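Local coordinates for M152 protein (Murid herpesvirus 1, PDB 4G59) that probably acts as an MHC class I-like immunoevasin, binding RAE-1 ligands of the NKG2D receptor and hindering surface display of host class I molecules, at residues Gly195-Pro206 with Gly229-Leu239. Residues are numbered along the deposited sequence; the frame is centred on the assembly and turned at random.
Sequences GYVSCTMRTQVP and GRLKVEAWLDL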
ATOM      1  N   GLY B 195       4.215  -9.467  22.677  1.00 38.19           N
ATOM      2  CA  GLY B 195       4.540 -10.743  22.043  1.00 36.09           C
ATOM      3  C   GLY B 195       4.810 -10.688  20.543  1.00 34.99           C
ATOM      4  O   GLY B 195       4.849 -11.723  19.861  1.00 36.13           O
ATOM      5  N   TYR B 196       5.007  -9.479  20.018  1.00 37.33           N
ATOM      6  CA  TYR B 196       5.320  -9.308  18.600  1.00 33.56           C
ATOM      7  C   TYR B 196       6.823  -9.387  18.321  1.00 34.36           C
ATOM      8  O   TYR B 196       7.640  -8.956  19.137  1.00 35.15           O
ATOM      9  CB  TYR B 196       4.817  -7.958  18.092  1.00 34.01           C
ATOM     10  CG  TYR B 196       3.334  -7.759  18.207  1.00 30.94           C
ATOM     11  CD1 TYR B 196       2.487  -8.827  18.477  1.00 33.70           C
ATOM     12  CD2 TYR B 196       2.782  -6.497  18.057  1.00 33.07           C
ATOM     13  CE1 TYR B 196       1.103  -8.646  18.586  1.00 36.99           C
ATOM     14  CE2 TYR B 196       1.411  -6.292  18.170  1.00 38.34           C
ATOM     15  CZ  TYR B 196       0.574  -7.368  18.431  1.00 40.42           C
ATOM     16  OH  TYR B 196      -0.787  -7.172  18.541  1.00 36.83           O
ATOM     17  N   VAL B 197       7.178  -9.916  17.152  1.00 33.95           N
ATOM     18  CA  VAL B 197       8.540  -9.830  16.645  1.00 30.26           C
ATOM     19  C   VAL B 197       8.474  -9.240  15.238  1.00 30.81           C
ATOM     20  O   VAL B 197       7.669  -9.678  14.412  1.00 33.65           O
ATOM     21  CB  VAL B 197       9.200 -11.211  16.571  1.00 32.58           C
ATOM     22  CG1 VAL B 197      10.629 -11.098  16.023  1.00 32.11           C
ATOM     23  CG2 VAL B 197       9.218 -11.864  17.947  1.00 31.56           C
ATOM     24  N   SER B 198       9.303  -8.239  14.965  1.00 27.53           N
ATOM     25  CA  SER B 198       9.411  -7.697  13.610  1.00 30.29           C
ATOM     26  C   SER B 198      10.730  -8.151  13.008  1.00 34.25           C
ATOM     27  O   SER B 198      11.724  -8.326  13.740  1.00 32.85           O
ATOM     28  CB  SER B 198       9.374  -6.165  13.609  1.00 30.72           C
ATOM     29  OG  SER B 198      10.451  -5.614  14.353  1.00 32.06           O
ATOM     30  N   CYS B 199      10.743  -8.366  11.692  1.00 32.05           N
ATOM     31  CA  CYS B 199      12.009  -8.581  10.972  1.00 33.51           C
ATOM     32  C   CYS B 199      12.141  -7.523   9.890  1.00 31.79           C
ATOM     33  O   CYS B 199      11.190  -7.292   9.125  1.00 27.88           O
ATOM     34  CB  CYS B 199      12.038  -9.972  10.335  1.00 28.83           C
ATOM     35  SG  CYS B 199      13.568 -10.367   9.416  1.00 30.02           S
ATOM     36  N   THR B 200      13.313  -6.896   9.801  1.00 32.73           N
ATOM     37  CA  THR B 200      13.515  -5.817   8.817  1.00 31.42           C
ATOM     38  C   THR B 200      14.755  -6.010   7.940  1.00 27.44           C
ATOM     39  O   THR B 200      15.835  -6.337   8.456  1.00 29.33           O
ATOM     40  CB  THR B 200      13.622  -4.460   9.517  1.00 32.88           C
ATOM     41  OG1 THR B 200      12.487  -4.277  10.367  1.00 33.52           O
ATOM     42  CG2 THR B 200      13.646  -3.321   8.503  1.00 33.21           C
ATOM     43  N   MET B 201      14.590  -5.824   6.631  1.00 24.72           N
ATOM     44  CA  MET B 201      15.717  -5.719   5.711  1.00 30.12           C
ATOM     45  C   MET B 201      15.737  -4.345   5.018  1.00 32.77           C
ATOM     46  O   MET B 201      14.787  -3.982   4.301  1.00 31.40           O
ATOM     47  CB  MET B 201      15.690  -6.803   4.648  1.00 23.04           C
ATOM     48  CG  MET B 201      16.949  -6.749   3.799  1.00 28.02           C
ATOM     49  SD  MET B 201      17.056  -8.098   2.615  1.00 41.10           S
ATOM     50  CE  MET B 201      15.969  -7.497   1.323  1.00 25.36           C
ATOM     51  N   ARG B 202      16.803  -3.578   5.248  1.00 32.55           N
ATOM     52  CA  ARG B 202      17.015  -2.314   4.537  1.00 30.97           C
ATOM     53  C   ARG B 202      17.983  -2.578   3.399  1.00 33.59           C
ATOM     54  O   ARG B 202      18.989  -3.276   3.572  1.00 32.42           O
ATOM     55  CB  ARG B 202      17.590  -1.247   5.463  1.00 34.95           C
ATOM     56  CG  ARG B 202      16.586  -0.733   6.497  1.00 35.24           C
ATOM     57  CD  ARG B 202      17.270   0.127   7.566  1.00 34.48           C
ATOM     58  NE  ARG B 202      16.285   0.700   8.476  1.00 48.92           N
ATOM     59  CZ  ARG B 202      15.782   0.067   9.538  1.00 53.25           C
ATOM     60  NH1 ARG B 202      16.183  -1.161   9.842  1.00 48.75           N
ATOM     61  NH2 ARG B 202      14.879   0.663  10.305  1.00 56.38           N
ATOM     62  N   THR B 203      17.672  -2.025   2.231  1.00 34.33           N
ATOM     63  CA  THR B 203      18.449  -2.304   1.036  1.00 29.81           C
ATOM     64  C   THR B 203      18.292  -1.165   0.041  1.00 30.15           C
ATOM     65  O   THR B 203      17.356  -0.365   0.157  1.00 30.94           O
ATOM     66  CB  THR B 203      17.986  -3.640   0.406  1.00 29.56           C
ATOM     67  OG1 THR B 203      18.885  -4.039  -0.639  1.00 27.41           O
ATOM     68  CG2 THR B 203      16.522  -3.542  -0.139  1.00 29.84           C
ATOM     69  N   GLN B 204      19.200  -1.091  -0.930  1.00 32.89           N
ATOM     70  CA  GLN B 204      19.143  -0.061  -1.974  1.00 33.69           C
ATOM     71  C   GLN B 204      18.941  -0.682  -3.354  1.00 34.67           C
ATOM     72  O   GLN B 204      19.228  -0.066  -4.388  1.00 36.04           O
ATOM     73  CB  GLN B 204      20.433   0.746  -1.972  1.00 29.82           C
ATOM     74  CG  GLN B 204      20.668   1.567  -0.693  1.00 35.76           C
ATOM     75  CD  GLN B 204      22.011   2.301  -0.716  1.00 46.47           C
ATOM     76  OE1 GLN B 204      22.661   2.397  -1.761  1.00 54.19           O
ATOM     77  NE2 GLN B 204      22.429   2.813   0.435  1.00 48.41           N
ATOM     78  N   VAL B 205      18.462  -1.918  -3.350  1.00 32.95           N
ATOM     79  CA  VAL B 205      18.326  -2.710  -4.555  1.00 30.18           C
ATOM     80  C   VAL B 205      16.866  -3.117  -4.707  1.00 31.10           C
ATOM     81  O   VAL B 205      16.382  -3.984  -3.984  1.00 32.03           O
ATOM     82  CB  VAL B 205      19.211  -3.947  -4.473  1.00 34.85           C
ATOM     83  CG1 VAL B 205      18.972  -4.876  -5.672  1.00 31.12           C
ATOM     84  CG2 VAL B 205      20.663  -3.520  -4.407  1.00 27.96           C
ATOM     85  N   PRO B 206      16.159  -2.478  -5.650  1.00 33.07           N
ATOM     86  CA  PRO B 206      14.705  -2.651  -5.759  1.00 30.90           C
ATOM     87  C   PRO B 206      14.257  -3.971  -6.382  1.00 32.27           C
ATOM     88  O   PRO B 206      13.734  -3.986  -7.510  1.00 34.11           O
ATOM     89  CB  PRO B 206      14.279  -1.485  -6.667  1.00 29.17           C
ATOM     90  CG  PRO B 206      15.549  -1.165  -7.511  1.00 32.17           C
ATOM     91  CD  PRO B 206      16.679  -1.411  -6.540  1.00 32.36           C
ATOM     92  N   GLY B 229      16.809   6.370  -2.902  1.00 36.12           N
ATOM     93  CA  GLY B 229      17.092   5.025  -3.350  1.00 38.01           C
ATOM     94  C   GLY B 229      17.147   4.035  -2.198  1.00 39.20           C
ATOM     95  O   GLY B 229      17.828   3.012  -2.277  1.00 41.02           O
ATOM     96  N   ARG B 230      16.418   4.325  -1.128  1.00 38.76           N
ATOM     97  CA  ARG B 230      16.429   3.446   0.044  1.00 42.08           C
ATOM     98  C   ARG B 230      15.133   2.645   0.153  1.00 42.33           C
ATOM     99  O   ARG B 230      14.047   3.215   0.020  1.00 38.16           O
ATOM    100  CB  ARG B 230      16.661   4.269   1.310  1.00 37.97           C
ATOM    101  CG  ARG B 230      18.012   5.006   1.328  1.00 43.01           C
ATOM    102  CD  ARG B 230      18.123   5.944   2.510  1.00 46.14           C
ATOM    103  NE  ARG B 230      17.205   7.074   2.392  1.00 48.78           N
ATOM    104  CZ  ARG B 230      16.639   7.682   3.429  1.00 49.11           C
ATOM    105  NH1 ARG B 230      16.898   7.273   4.659  1.00 53.54           N
ATOM    106  NH2 ARG B 230      15.811   8.695   3.237  1.00 52.96           N
ATOM    107  N   LEU B 231      15.244   1.329   0.375  1.00 35.73           N
ATOM    108  CA  LEU B 231      14.060   0.459   0.482  1.00 32.34           C
ATOM    109  C   LEU B 231      14.058  -0.267   1.803  1.00 32.08           C
ATOM    110  O   LEU B 231      15.130  -0.499   2.393  1.00 38.11           O
ATOM    111  CB  LEU B 231      14.051  -0.634  -0.579  1.00 32.80           C
ATOM    112  CG  LEU B 231      13.822  -0.457  -2.056  1.00 37.08           C
ATOM    113  CD1 LEU B 231      15.083  -0.077  -2.698  1.00 37.14           C
ATOM    114  CD2 LEU B 231      13.401  -1.803  -2.582  1.00 43.05           C
ATOM    115  N   LYS B 232      12.866  -0.689   2.223  1.00 30.43           N
ATOM    116  CA  LYS B 232      12.703  -1.433   3.462  1.00 33.19           C
ATOM    117  C   LYS B 232      11.690  -2.552   3.266  1.00 34.34           C
ATOM    118  O   LYS B 232      10.567  -2.303   2.825  1.00 35.41           O
ATOM    119  CB  LYS B 232      12.236  -0.488   4.572  1.00 36.52           C
ATOM    120  CG  LYS B 232      11.803  -1.152   5.863  1.00 36.32           C
ATOM    121  CD  LYS B 232      12.415  -0.436   7.065  1.00 45.39           C
ATOM    122  CE  LYS B 232      11.730   0.874   7.437  1.00 38.71           C
ATOM    123  NZ  LYS B 232      10.385   0.623   8.009  1.00 50.60           N
ATOM    124  N   VAL B 233      12.097  -3.779   3.594  1.00 32.15           N
ATOM    125  CA  VAL B 233      11.198  -4.940   3.612  1.00 28.23           C
ATOM    126  C   VAL B 233      10.992  -5.252   5.077  1.00 32.17           C
ATOM    127  O   VAL B 233      11.957  -5.331   5.830  1.00 31.20           O
ATOM    128  CB  VAL B 233      11.822  -6.168   2.921  1.00 28.17           C
ATOM    129  CG1 VAL B 233      10.862  -7.374   2.986  1.00 29.30           C
ATOM    130  CG2 VAL B 233      12.191  -5.827   1.488  1.00 26.96           C
ATOM    131  N   GLU B 234       9.742  -5.409   5.501  1.00 30.61           N
ATOM    132  CA  GLU B 234       9.483  -5.551   6.925  1.00 29.40           C
ATOM    133  C   GLU B 234       8.351  -6.523   7.129  1.00 30.65           C
ATOM    134  O   GLU B 234       7.431  -6.564   6.317  1.00 31.76           O
ATOM    135  CB  GLU B 234       9.142  -4.193   7.544  1.00 27.13           C
ATOM    136  CG  GLU B 234       9.030  -4.193   9.077  1.00 32.09           C
ATOM    137  CD  GLU B 234       9.312  -2.821   9.679  1.00 35.14           C
ATOM    138  OE1 GLU B 234      10.459  -2.573  10.126  1.00 39.55           O
ATOM    139  OE2 GLU B 234       8.394  -1.980   9.692  1.00 35.10           O
ATOM    140  N   ALA B 235       8.416  -7.315   8.200  1.00 31.16           N
ATOM    141  CA  ALA B 235       7.361  -8.303   8.493  1.00 34.61           C
ATOM    142  C   ALA B 235       7.132  -8.411   9.981  1.00 30.77           C
ATOM    143  O   ALA B 235       8.058  -8.191  10.768  1.00 28.15           O
ATOM    144  CB  ALA B 235       7.697  -9.692   7.911  1.00 28.08           C
ATOM    145  N   TRP B 236       5.916  -8.787  10.361  1.00 30.96           N
ATOM    146  CA  TRP B 236       5.544  -8.906  11.760  1.00 32.63           C
ATOM    147  C   TRP B 236       5.002 -10.289  12.106  1.00 34.93           C
ATOM    148  O   TRP B 236       4.144 -10.831  11.392  1.00 35.01           O
ATOM    149  CB  TRP B 236       4.486  -7.863  12.094  1.00 32.43           C
ATOM    150  CG  TRP B 236       5.044  -6.483  12.106  1.00 31.54           C
ATOM    151  CD1 TRP B 236       5.097  -5.607  11.062  1.00 30.86           C
ATOM    152  CD2 TRP B 236       5.636  -5.815  13.226  1.00 29.33           C
ATOM    153  NE1 TRP B 236       5.684  -4.426  11.467  1.00 30.06           N
ATOM    154  CE2 TRP B 236       6.029  -4.529  12.791  1.00 31.49           C
ATOM    155  CE3 TRP B 236       5.881  -6.176  14.548  1.00 29.64           C
ATOM    156  CZ2 TRP B 236       6.658  -3.603  13.646  1.00 27.79           C
ATOM    157  CZ3 TRP B 236       6.500  -5.252  15.400  1.00 30.74           C
ATOM    158  CH2 TRP B 236       6.880  -3.987  14.945  1.00 26.73           C
ATOM    159  N   LEU B 237       5.511 -10.837  13.209  1.00 34.16           N
ATOM    160  CA  LEU B 237       5.075 -12.125  13.740  1.00 36.77           C
ATOM    161  C   LEU B 237       4.437 -11.896  15.112  1.00 38.46           C
ATOM    162  O   LEU B 237       4.908 -11.066  15.922  1.00 35.03           O
ATOM    163  CB  LEU B 237       6.278 -13.088  13.869  1.00 38.21           C
ATOM    164  CG  LEU B 237       6.140 -14.355  14.727  1.00 39.28           C
ATOM    165  CD1 LEU B 237       5.235 -15.371  14.048  1.00 41.13           C
ATOM    166  CD2 LEU B 237       7.486 -14.999  15.060  1.00 41.52           C
ATOM    167  N   ASP B 238       3.368 -12.630  15.362  1.00 36.64           N
ATOM    168  CA  ASP B 238       2.754 -12.627  16.662  1.00 41.33           C
ATOM    169  C   ASP B 238       3.115 -13.966  17.244  1.00 39.83           C
ATOM    170  O   ASP B 238       2.679 -14.991  16.761  1.00 45.41           O
ATOM    171  CB  ASP B 238       1.240 -12.509  16.534  1.00 39.15           C
ATOM    172  CG  ASP B 238       0.554 -12.331  17.865  1.00 41.49           C
ATOM    173  OD1 ASP B 238       1.184 -12.564  18.902  1.00 40.27           O
ATOM    174  OD2 ASP B 238      -0.624 -11.952  17.875  1.00 39.91           O
ATOM    175  N   LEU B 239       3.914 -13.961  18.294  1.00 41.85           N
ATOM    176  CA  LEU B 239       4.248 -15.189  18.953  1.00 47.50           C
ATOM    177  C   LEU B 239       2.894 -15.633  19.443  1.00 55.65           C
ATOM    178  O   LEU B 239       2.011 -14.819  19.664  1.00 61.53           O
ATOM    179  CB  LEU B 239       5.195 -14.950  20.122  1.00 36.19           C
ATOM    180  CG  LEU B 239       6.596 -14.453  19.783  1.00 42.16           C
ATOM    181  CD1 LEU B 239       7.374 -14.169  21.033  1.00 29.43           C
ATOM    182  CD2 LEU B 239       7.331 -15.443  18.921  1.00 38.09           C
TER
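S198 lays its CB over one face of the W236 indole, 3.4 Å from the centroid of the six-membered ring and 7° off its normal, a CH-pi contact; Y196 CB meets the rim of the same ring at CE3, 4.1 Å away. With W236 CG anti to its carbonyl carbon (chi1 -71°), the indole leans across to the neighbouring strand. On this face, T200 and E234 run side by side: T200 OG1 donates to E234 OE1 at 2.7 Å, entering by that oxygen's anti lone pair; E234 OE2 is hydrogen-bonded to the hydroxyl of Y222, as is W236 NE1. At the far end, the D238 carboxylate sits at the edge of the Y196 ring, the two planes 78° apart and CG 3.8 Å from CE1; D238 OD2 pairs with R240 and with a basic side chain of another protein's chain, which also stacks an aromatic ring on W236.

The other face is largely apolar. M201 CE meets V233 CG2 at 4.1 Å, and L231 turns its methyls to the loop after strand 196-203, CD2 lying 3.5 Å from P206 CA. V197, C199 and L237 all pack on F250.

Backbone N-H...O bonds join V197 with L237, C199 with A235, M201 with V233 and T203 with L231, each both ways, in an antiparallel pair central in a four-stranded sheet; the G1 beta bulge at G195 and Y196 faces N191 of strand 185-191. One face packs on a second sheet and the other meets a partner protein, consistent with the immunoglobulin-like beta sandwich of an MHC class I alpha3 domain.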